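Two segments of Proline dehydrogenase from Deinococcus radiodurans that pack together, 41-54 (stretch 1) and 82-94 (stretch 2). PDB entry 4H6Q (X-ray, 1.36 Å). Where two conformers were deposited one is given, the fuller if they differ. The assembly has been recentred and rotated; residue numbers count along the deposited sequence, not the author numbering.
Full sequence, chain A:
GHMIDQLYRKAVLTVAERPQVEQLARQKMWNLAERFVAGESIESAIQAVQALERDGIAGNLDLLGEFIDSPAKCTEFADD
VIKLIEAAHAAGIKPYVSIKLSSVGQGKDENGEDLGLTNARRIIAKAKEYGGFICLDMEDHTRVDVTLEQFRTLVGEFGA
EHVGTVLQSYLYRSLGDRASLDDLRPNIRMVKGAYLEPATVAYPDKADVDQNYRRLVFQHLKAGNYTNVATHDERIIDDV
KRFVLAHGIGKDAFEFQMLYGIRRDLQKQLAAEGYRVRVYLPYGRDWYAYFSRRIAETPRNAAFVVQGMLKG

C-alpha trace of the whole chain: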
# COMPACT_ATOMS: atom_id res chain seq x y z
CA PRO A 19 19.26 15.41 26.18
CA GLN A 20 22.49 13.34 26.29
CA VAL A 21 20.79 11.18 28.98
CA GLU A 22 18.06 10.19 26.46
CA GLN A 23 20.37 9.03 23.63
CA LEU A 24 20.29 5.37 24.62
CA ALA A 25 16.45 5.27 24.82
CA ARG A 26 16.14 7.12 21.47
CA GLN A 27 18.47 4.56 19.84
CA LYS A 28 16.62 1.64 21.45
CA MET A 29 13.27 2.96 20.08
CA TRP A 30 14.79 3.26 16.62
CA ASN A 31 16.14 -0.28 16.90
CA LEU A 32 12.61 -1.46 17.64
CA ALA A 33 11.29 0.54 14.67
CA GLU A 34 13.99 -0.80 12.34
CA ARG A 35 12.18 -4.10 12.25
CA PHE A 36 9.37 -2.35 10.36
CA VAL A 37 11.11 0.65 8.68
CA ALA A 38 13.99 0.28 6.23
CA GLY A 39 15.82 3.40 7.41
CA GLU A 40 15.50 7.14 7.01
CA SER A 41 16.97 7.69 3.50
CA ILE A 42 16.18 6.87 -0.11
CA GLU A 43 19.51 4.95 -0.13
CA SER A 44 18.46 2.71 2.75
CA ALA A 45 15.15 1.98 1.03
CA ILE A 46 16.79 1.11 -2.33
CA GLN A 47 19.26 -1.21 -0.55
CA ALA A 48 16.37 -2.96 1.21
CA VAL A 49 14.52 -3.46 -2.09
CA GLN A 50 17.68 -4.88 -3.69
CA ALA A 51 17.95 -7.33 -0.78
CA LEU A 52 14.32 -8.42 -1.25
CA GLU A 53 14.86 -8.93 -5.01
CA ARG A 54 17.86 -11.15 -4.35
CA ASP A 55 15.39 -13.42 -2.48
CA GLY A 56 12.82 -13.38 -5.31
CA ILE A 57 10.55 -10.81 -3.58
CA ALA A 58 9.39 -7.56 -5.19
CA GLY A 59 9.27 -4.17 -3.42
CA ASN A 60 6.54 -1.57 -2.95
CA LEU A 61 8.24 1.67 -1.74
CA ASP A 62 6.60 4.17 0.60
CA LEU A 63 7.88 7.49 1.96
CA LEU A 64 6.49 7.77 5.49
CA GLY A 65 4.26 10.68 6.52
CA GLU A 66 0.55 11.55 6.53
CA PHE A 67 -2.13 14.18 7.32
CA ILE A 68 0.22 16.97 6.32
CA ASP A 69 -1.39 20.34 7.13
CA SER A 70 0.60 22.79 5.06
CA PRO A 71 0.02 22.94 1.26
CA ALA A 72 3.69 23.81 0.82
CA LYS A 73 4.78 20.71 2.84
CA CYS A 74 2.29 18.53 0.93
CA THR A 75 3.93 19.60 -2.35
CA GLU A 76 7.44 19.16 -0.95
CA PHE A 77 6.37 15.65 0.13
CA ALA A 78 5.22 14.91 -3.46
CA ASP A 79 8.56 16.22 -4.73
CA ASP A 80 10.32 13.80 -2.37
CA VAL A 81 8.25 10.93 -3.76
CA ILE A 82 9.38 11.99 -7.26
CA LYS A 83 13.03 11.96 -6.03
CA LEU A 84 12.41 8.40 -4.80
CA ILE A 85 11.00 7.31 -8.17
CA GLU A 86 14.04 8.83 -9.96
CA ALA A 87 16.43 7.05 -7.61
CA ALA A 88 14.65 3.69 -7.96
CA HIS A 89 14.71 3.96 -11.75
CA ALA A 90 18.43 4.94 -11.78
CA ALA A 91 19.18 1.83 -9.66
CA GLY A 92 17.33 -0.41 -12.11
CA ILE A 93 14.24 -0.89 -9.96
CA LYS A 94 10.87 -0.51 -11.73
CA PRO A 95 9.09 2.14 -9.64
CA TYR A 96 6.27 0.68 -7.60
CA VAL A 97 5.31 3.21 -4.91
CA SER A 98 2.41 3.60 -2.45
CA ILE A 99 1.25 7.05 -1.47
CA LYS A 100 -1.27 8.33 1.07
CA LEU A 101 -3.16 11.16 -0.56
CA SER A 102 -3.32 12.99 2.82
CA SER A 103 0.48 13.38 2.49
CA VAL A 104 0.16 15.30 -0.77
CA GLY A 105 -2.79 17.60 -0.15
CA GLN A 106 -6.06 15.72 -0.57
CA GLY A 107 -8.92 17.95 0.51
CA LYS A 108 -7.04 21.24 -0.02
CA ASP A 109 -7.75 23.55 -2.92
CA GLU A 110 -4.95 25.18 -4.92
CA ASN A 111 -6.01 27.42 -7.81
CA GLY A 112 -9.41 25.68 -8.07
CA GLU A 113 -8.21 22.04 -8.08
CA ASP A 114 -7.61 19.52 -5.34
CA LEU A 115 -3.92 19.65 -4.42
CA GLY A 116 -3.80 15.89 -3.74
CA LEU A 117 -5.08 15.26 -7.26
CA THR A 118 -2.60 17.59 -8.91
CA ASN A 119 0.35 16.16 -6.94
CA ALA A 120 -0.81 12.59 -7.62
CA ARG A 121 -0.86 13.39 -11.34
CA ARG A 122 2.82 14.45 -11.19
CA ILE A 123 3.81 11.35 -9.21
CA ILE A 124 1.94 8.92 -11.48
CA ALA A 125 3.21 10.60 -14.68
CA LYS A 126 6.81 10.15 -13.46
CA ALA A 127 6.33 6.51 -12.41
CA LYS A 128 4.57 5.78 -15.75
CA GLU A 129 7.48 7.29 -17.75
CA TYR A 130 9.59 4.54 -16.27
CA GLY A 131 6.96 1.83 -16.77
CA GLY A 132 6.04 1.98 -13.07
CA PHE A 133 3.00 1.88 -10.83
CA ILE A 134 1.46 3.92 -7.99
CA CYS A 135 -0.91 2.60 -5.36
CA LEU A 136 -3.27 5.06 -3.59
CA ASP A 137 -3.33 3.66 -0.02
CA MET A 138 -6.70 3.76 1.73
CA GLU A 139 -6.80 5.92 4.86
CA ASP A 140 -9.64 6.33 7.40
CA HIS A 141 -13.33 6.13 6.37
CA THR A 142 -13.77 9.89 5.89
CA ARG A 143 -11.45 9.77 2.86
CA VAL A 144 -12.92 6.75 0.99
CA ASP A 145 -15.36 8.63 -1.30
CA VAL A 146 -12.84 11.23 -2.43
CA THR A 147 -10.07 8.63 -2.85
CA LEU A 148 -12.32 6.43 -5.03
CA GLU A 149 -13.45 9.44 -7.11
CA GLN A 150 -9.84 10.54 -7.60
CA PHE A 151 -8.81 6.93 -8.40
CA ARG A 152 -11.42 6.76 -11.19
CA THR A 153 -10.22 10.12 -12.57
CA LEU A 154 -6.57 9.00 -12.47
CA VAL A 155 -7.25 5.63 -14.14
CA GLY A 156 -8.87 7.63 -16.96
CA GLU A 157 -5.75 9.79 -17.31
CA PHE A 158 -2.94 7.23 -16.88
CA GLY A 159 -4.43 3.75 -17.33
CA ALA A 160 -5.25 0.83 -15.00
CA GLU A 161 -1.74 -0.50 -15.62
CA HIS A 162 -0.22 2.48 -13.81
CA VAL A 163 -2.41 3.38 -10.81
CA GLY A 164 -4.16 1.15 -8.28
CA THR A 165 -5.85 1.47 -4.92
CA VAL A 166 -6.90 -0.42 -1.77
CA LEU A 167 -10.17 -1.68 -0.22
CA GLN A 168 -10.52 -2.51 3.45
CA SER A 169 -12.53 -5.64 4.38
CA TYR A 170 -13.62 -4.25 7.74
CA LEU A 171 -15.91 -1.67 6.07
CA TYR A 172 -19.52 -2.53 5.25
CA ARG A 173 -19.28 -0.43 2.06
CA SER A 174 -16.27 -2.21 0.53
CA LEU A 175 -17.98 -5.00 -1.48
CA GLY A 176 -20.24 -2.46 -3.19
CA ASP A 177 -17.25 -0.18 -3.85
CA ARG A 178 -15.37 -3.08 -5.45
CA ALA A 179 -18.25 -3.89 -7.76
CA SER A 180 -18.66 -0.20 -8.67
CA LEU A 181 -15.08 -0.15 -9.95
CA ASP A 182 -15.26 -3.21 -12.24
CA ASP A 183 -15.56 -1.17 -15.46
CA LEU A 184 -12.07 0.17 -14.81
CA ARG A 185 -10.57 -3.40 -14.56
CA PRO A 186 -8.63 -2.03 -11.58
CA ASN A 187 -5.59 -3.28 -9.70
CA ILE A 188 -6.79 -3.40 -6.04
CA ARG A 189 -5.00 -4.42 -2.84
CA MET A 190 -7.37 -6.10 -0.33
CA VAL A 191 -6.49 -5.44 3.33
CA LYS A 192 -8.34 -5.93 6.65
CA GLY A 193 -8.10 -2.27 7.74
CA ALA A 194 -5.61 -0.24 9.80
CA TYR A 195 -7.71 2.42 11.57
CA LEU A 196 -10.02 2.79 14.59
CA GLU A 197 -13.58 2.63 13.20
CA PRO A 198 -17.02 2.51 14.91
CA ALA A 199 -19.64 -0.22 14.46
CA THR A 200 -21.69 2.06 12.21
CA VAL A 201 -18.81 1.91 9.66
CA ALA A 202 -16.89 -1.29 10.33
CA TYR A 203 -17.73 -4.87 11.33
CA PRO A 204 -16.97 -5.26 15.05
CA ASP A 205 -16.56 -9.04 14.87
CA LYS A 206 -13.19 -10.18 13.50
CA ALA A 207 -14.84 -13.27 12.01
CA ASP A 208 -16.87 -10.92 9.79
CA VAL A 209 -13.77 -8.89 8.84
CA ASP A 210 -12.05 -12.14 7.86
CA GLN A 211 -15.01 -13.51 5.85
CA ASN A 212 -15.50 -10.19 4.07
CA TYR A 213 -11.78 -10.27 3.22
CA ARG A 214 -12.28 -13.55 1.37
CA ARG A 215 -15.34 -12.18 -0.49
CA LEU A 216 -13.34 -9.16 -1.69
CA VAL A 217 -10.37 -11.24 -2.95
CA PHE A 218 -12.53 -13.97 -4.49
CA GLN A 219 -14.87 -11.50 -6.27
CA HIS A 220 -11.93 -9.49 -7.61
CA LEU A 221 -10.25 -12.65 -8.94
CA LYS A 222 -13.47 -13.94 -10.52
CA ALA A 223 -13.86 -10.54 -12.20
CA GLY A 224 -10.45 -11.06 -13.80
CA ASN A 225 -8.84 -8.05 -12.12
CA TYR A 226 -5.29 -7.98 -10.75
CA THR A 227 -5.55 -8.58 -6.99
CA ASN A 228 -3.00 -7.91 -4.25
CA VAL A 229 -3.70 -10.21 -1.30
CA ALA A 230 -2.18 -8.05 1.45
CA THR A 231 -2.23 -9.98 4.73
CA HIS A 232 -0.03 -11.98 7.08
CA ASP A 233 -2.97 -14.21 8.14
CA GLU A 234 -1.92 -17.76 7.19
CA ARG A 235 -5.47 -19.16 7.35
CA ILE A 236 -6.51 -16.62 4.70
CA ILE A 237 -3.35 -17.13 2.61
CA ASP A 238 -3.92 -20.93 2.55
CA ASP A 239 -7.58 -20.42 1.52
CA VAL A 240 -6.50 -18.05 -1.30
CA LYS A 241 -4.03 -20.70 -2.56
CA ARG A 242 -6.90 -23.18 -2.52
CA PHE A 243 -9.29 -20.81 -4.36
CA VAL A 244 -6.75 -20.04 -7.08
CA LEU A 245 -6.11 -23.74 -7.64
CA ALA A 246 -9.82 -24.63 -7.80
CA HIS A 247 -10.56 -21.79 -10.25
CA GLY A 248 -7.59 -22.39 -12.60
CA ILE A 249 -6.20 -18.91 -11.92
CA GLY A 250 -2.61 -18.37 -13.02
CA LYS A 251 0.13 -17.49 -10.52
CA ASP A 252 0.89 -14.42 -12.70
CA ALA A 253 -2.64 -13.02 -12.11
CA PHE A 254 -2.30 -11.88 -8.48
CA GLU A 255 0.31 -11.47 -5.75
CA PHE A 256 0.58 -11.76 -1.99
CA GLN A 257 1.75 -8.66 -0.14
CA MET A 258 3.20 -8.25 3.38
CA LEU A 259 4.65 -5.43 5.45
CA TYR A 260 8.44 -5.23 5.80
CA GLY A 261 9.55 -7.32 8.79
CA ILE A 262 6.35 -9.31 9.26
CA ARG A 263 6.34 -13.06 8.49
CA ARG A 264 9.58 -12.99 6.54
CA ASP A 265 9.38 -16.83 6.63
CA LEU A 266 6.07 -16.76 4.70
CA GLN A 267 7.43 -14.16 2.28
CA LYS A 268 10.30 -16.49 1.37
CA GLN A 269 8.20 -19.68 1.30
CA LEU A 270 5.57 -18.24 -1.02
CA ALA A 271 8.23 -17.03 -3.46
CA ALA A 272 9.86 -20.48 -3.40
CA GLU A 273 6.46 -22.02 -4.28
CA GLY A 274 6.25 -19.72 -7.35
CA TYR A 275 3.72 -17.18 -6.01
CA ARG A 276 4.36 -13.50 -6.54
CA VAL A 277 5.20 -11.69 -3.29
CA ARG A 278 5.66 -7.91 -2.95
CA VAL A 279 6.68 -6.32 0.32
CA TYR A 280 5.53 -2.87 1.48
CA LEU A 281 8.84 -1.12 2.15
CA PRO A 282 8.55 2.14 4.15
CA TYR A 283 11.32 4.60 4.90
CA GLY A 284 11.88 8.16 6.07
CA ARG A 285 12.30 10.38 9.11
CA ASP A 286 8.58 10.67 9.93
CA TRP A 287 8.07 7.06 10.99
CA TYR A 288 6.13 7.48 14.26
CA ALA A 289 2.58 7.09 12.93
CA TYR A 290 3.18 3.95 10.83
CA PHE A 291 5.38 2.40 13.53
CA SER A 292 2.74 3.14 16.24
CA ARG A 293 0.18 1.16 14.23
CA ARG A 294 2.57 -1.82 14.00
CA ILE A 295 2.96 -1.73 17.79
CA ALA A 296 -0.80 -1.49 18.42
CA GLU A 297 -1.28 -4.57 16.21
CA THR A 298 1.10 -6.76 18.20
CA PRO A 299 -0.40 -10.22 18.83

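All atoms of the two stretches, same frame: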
# COMPACT_ATOMS: atom_id res chain seq x y z
N SER A 41 16.55 7.09 4.79
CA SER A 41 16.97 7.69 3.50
C SER A 41 16.48 6.92 2.29
O SER A 41 16.20 5.72 2.38
CB SER A 41 18.49 7.76 3.39
OG SER A 41 19.05 6.46 3.37
N ILE A 42 16.42 7.59 1.15
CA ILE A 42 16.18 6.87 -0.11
C ILE A 42 17.20 5.73 -0.28
O ILE A 42 16.82 4.63 -0.69
CB ILE A 42 16.26 7.86 -1.32
CG1 ILE A 42 15.05 8.82 -1.30
CG2 ILE A 42 16.35 7.12 -2.67
CD1 ILE A 42 15.17 10.03 -2.25
N GLU A 43 18.48 5.98 0.04
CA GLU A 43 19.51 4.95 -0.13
C GLU A 43 19.22 3.68 0.68
O GLU A 43 19.36 2.56 0.17
CB GLU A 43 20.90 5.52 0.20
N SER A 44 18.75 3.85 1.92
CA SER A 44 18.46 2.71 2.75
C SER A 44 17.28 1.94 2.18
O SER A 44 17.24 0.71 2.26
CB SER A 44 18.22 3.10 4.23
OG SER A 44 17.03 3.88 4.42
N ALA A 45 16.31 2.65 1.59
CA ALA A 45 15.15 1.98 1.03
C ALA A 45 15.55 1.17 -0.24
O ALA A 45 15.09 0.04 -0.44
CB ALA A 45 14.05 3.02 0.69
N ILE A 46 16.36 1.78 -1.10
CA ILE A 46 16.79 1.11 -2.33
C ILE A 46 17.59 -0.15 -1.97
O ILE A 46 17.41 -1.23 -2.56
CB ILE A 46 17.65 2.06 -3.19
CG1 ILE A 46 16.82 3.27 -3.67
CG2 ILE A 46 18.36 1.31 -4.35
CD1 ILE A 46 15.56 2.90 -4.42
N GLN A 47 18.49 -0.04 -1.00
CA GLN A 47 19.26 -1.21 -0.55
C GLN A 47 18.34 -2.33 -0.02
O GLN A 47 18.57 -3.53 -0.30
CB GLN A 47 20.29 -0.82 0.52
CG GLN A 47 21.48 -0.04 -0.07
CD GLN A 47 22.33 0.66 0.98
OE1 GLN A 47 21.96 0.73 2.16
NE2 GLN A 47 23.47 1.22 0.55
N ALA A 48 17.28 -1.95 0.70
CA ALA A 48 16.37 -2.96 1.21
C ALA A 48 15.60 -3.61 0.08
O ALA A 48 15.36 -4.83 0.12
CB ALA A 48 15.40 -2.33 2.25
N VAL A 49 15.17 -2.85 -0.94
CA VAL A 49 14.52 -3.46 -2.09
C VAL A 49 15.46 -4.39 -2.85
O VAL A 49 15.05 -5.49 -3.24
CB VAL A 49 13.91 -2.41 -3.04
CG1 VAL A 49 13.33 -3.09 -4.32
CG2 VAL A 49 12.81 -1.66 -2.32
N GLN A 50 16.73 -4.00 -3.01
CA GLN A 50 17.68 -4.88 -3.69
C GLN A 50 17.86 -6.20 -2.92
O GLN A 50 17.96 -7.27 -3.53
CB GLN A 50 19.01 -4.15 -3.88
CG GLN A 50 18.90 -3.02 -4.92
CD GLN A 50 20.14 -2.20 -5.03
OE1 GLN A 50 20.86 -2.00 -4.03
NE2 GLN A 50 20.40 -1.69 -6.23
N ALA A 51 17.86 -6.12 -1.59
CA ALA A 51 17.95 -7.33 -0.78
C ALA A 51 16.72 -8.22 -0.97
O ALA A 51 16.87 -9.45 -1.05
CB ALA A 51 18.21 -7.02 0.70
N LEU A 52 15.52 -7.64 -1.00
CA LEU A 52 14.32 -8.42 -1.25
C LEU A 52 14.38 -9.10 -2.62
O LEU A 52 14.04 -10.29 -2.75
CB LEU A 52 13.05 -7.54 -1.18
CG LEU A 52 12.64 -7.08 0.22
CD1 LEU A 52 11.64 -5.92 0.09
CD2 LEU A 52 12.01 -8.23 0.98
N GLU A 53 14.82 -8.38 -3.64
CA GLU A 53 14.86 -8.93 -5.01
C GLU A 53 15.83 -10.08 -5.12
O GLU A 53 15.57 -11.04 -5.86
CB GLU A 53 15.16 -7.80 -6.04
CG GLU A 53 13.97 -6.80 -6.20
CD GLU A 53 14.04 -5.85 -7.44
OE1 GLU A 53 15.03 -5.83 -8.19
OE2 GLU A 53 13.04 -5.14 -7.69
N ARG A 54 16.93 -10.02 -4.36
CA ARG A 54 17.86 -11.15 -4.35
C ARG A 54 17.21 -12.44 -3.80
O ARG A 54 17.67 -13.57 -4.11
CB ARG A 54 19.20 -10.81 -3.63
CG ARG A 54 20.04 -9.78 -4.39
CD ARG A 54 21.45 -9.59 -3.81
NE ARG A 54 21.41 -9.04 -2.46
CZ ARG A 54 21.55 -7.75 -2.15
NH1 ARG A 54 21.73 -6.82 -3.08
NH2 ARG A 54 21.55 -7.37 -0.88
N ILE A 82 8.77 11.97 -5.93
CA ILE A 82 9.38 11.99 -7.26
C ILE A 82 10.88 11.70 -7.18
O ILE A 82 11.41 10.96 -8.02
CB ILE A 82 9.01 13.27 -8.00
CG1 ILE A 82 7.52 13.19 -8.35
CG2 ILE A 82 9.86 13.49 -9.28
CD1 ILE A 82 6.82 14.52 -8.75
N LYS A 83 11.59 12.26 -6.19
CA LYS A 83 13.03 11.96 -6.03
C LYS A 83 13.22 10.47 -5.79
O LYS A 83 14.17 9.85 -6.31
CB LYS A 83 13.63 12.75 -4.85
CG LYS A 83 13.77 14.22 -5.13
CD LYS A 83 14.36 14.92 -3.91
CE LYS A 83 14.31 16.45 -4.06
NZ LYS A 83 13.32 16.86 -5.13
N LEU A 84 12.34 9.85 -5.03
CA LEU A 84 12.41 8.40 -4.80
C LEU A 84 12.24 7.64 -6.10
O LEU A 84 12.98 6.69 -6.37
CB LEU A 84 11.30 8.04 -3.81
CG LEU A 84 11.02 6.55 -3.66
CD1 LEU A 84 12.19 5.83 -3.00
CD2 LEU A 84 9.69 6.36 -2.89
N ILE A 85 11.24 8.00 -6.89
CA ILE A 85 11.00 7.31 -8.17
C ILE A 85 12.22 7.45 -9.09
O ILE A 85 12.63 6.48 -9.75
CB ILE A 85 9.72 7.88 -8.85
CG1 ILE A 85 8.48 7.49 -8.05
CG2 ILE A 85 9.61 7.46 -10.30
CD1 ILE A 85 7.25 8.35 -8.39
N GLU A 86 12.81 8.65 -9.16
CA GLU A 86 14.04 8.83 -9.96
C GLU A 86 15.16 7.93 -9.48
O GLU A 86 15.86 7.31 -10.28
CB GLU A 86 14.50 10.30 -9.96
CG GLU A 86 13.52 11.29 -10.60
CD GLU A 86 13.50 11.30 -12.10
OE1 GLU A 86 14.07 10.38 -12.74
OE2 GLU A 86 12.92 12.26 -12.66
N ALA A 87 15.34 7.85 -8.17
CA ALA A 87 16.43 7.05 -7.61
C ALA A 87 16.19 5.56 -7.83
O ALA A 87 17.15 4.82 -8.15
CB ALA A 87 16.60 7.37 -6.09
N ALA A 88 14.95 5.10 -7.66
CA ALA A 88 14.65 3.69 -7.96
C ALA A 88 14.96 3.34 -9.41
O ALA A 88 15.69 2.38 -9.69
CB ALA A 88 13.17 3.40 -7.64
N HIS A 89 14.46 4.17 -10.32
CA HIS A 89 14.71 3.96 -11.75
C HIS A 89 16.22 3.93 -12.04
O HIS A 89 16.68 3.09 -12.83
CB HIS A 89 13.98 5.04 -12.55
CG HIS A 89 14.29 5.03 -14.01
ND1 HIS A 89 13.97 3.96 -14.84
CD2 HIS A 89 14.91 5.94 -14.81
CE1 HIS A 89 14.39 4.21 -16.08
NE2 HIS A 89 14.96 5.41 -16.09
N ALA A 90 16.99 4.87 -11.48
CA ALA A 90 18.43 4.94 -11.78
C ALA A 90 19.16 3.71 -11.27
O ALA A 90 20.20 3.36 -11.82
CB ALA A 90 19.04 6.22 -11.19
N ALA A 91 18.60 3.03 -10.25
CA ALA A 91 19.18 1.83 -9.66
C ALA A 91 18.73 0.56 -10.39
O ALA A 91 19.17 -0.56 -10.09
CB ALA A 91 18.85 1.74 -8.17
N GLY A 92 17.87 0.73 -11.38
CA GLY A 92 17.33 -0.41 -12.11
C GLY A 92 16.14 -1.08 -11.46
O GLY A 92 15.86 -2.25 -11.73
N ILE A 93 15.46 -0.36 -10.58
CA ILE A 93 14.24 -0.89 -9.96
C ILE A 93 13.04 -0.24 -10.64
O ILE A 93 12.96 0.99 -10.73
CB ILE A 93 14.23 -0.54 -8.47
CG1 ILE A 93 15.43 -1.20 -7.76
CG2 ILE A 93 12.91 -0.98 -7.83
CD1 ILE A 93 15.68 -0.69 -6.37
N LYS A 94 12.10 -1.04 -11.17
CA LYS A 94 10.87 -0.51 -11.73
C LYS A 94 10.11 0.17 -10.59
O LYS A 94 9.82 -0.43 -9.58
CB LYS A 94 10.03 -1.64 -12.34
CG LYS A 94 9.02 -1.22 -13.40
CD LYS A 94 8.27 -2.48 -13.99
CE LYS A 94 7.87 -2.28 -15.42
NZ LYS A 94 8.94 -2.81 -16.30
O HOH W 1 19.01 -2.92 -8.66
O HOH W 2 12.32 -3.97 -10.22

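The helix that starts at Ile42 crosses a helix that enters stretch 2 from earlier in the chain; their N-to-C directions differ by 43° and their axes approach to 10.4 Å. The register follows from the nearest CA pairs: Ile42 CA lies 6.2 Å from Leu84 CA, and Ile46 CA lies 6.6 Å from Ala88 CA. By Gln50 CA and Ile93 CA the gap has widened to 8.2 Å, beyond the second helix. Together the stretches bury 452 Å², and no direct hydrogen bond crosses between them.

Apolar packing therefore carries the direct contact. Ile42, Ile46 and Val49, whose CA-to-CB bonds all point toward stretch 2, form the stripe. Ile42 CG2 sits 3.4 Å from Ala87 CB, the shortest contact across the stretches, while Ile42 CD1 reaches the backbone at Leu84 N, 4.0 Å away. At Ala88 the approach is close: Ile46 CD1 lies 3.7 Å from Ala88 CA and 4.0 Å from Ala88 CB. Ile46 CG2 meets Ala91 CB and Ile93 CD1, each at 3.9 Å. Ile93 CD1 is also 3.9 Å from Val49 CG1, so its tip touches both side chains; Ile93 has the largest covered area, 84 Å².

Water supplies polar links at the wider end. Water 1 accepts from Gln50 NE2 (3.1 Å) and donates to Ala91 O (2.8 Å), bridging Gln50 NE2 and Ala91 O, themselves 4.2 Å apart. Water 2 donates to Glu53 OE2 (2.9 Å) and accepts from Lys94 N (3.1 Å).

Local bonds shape the helix termini. Ser41 OG caps the first helix by accepting from Ser44 N at 3.0 Å, with an N-H...acceptor angle of 155°. In the second, a Schellman motif pairs Ile93 N with Ala88 O (2.9 Å) and Gly92 N with His89 O (3.0 Å); the positive phi of Gly92, 84°, suits glycine, since a CB would jam against Ala91 O.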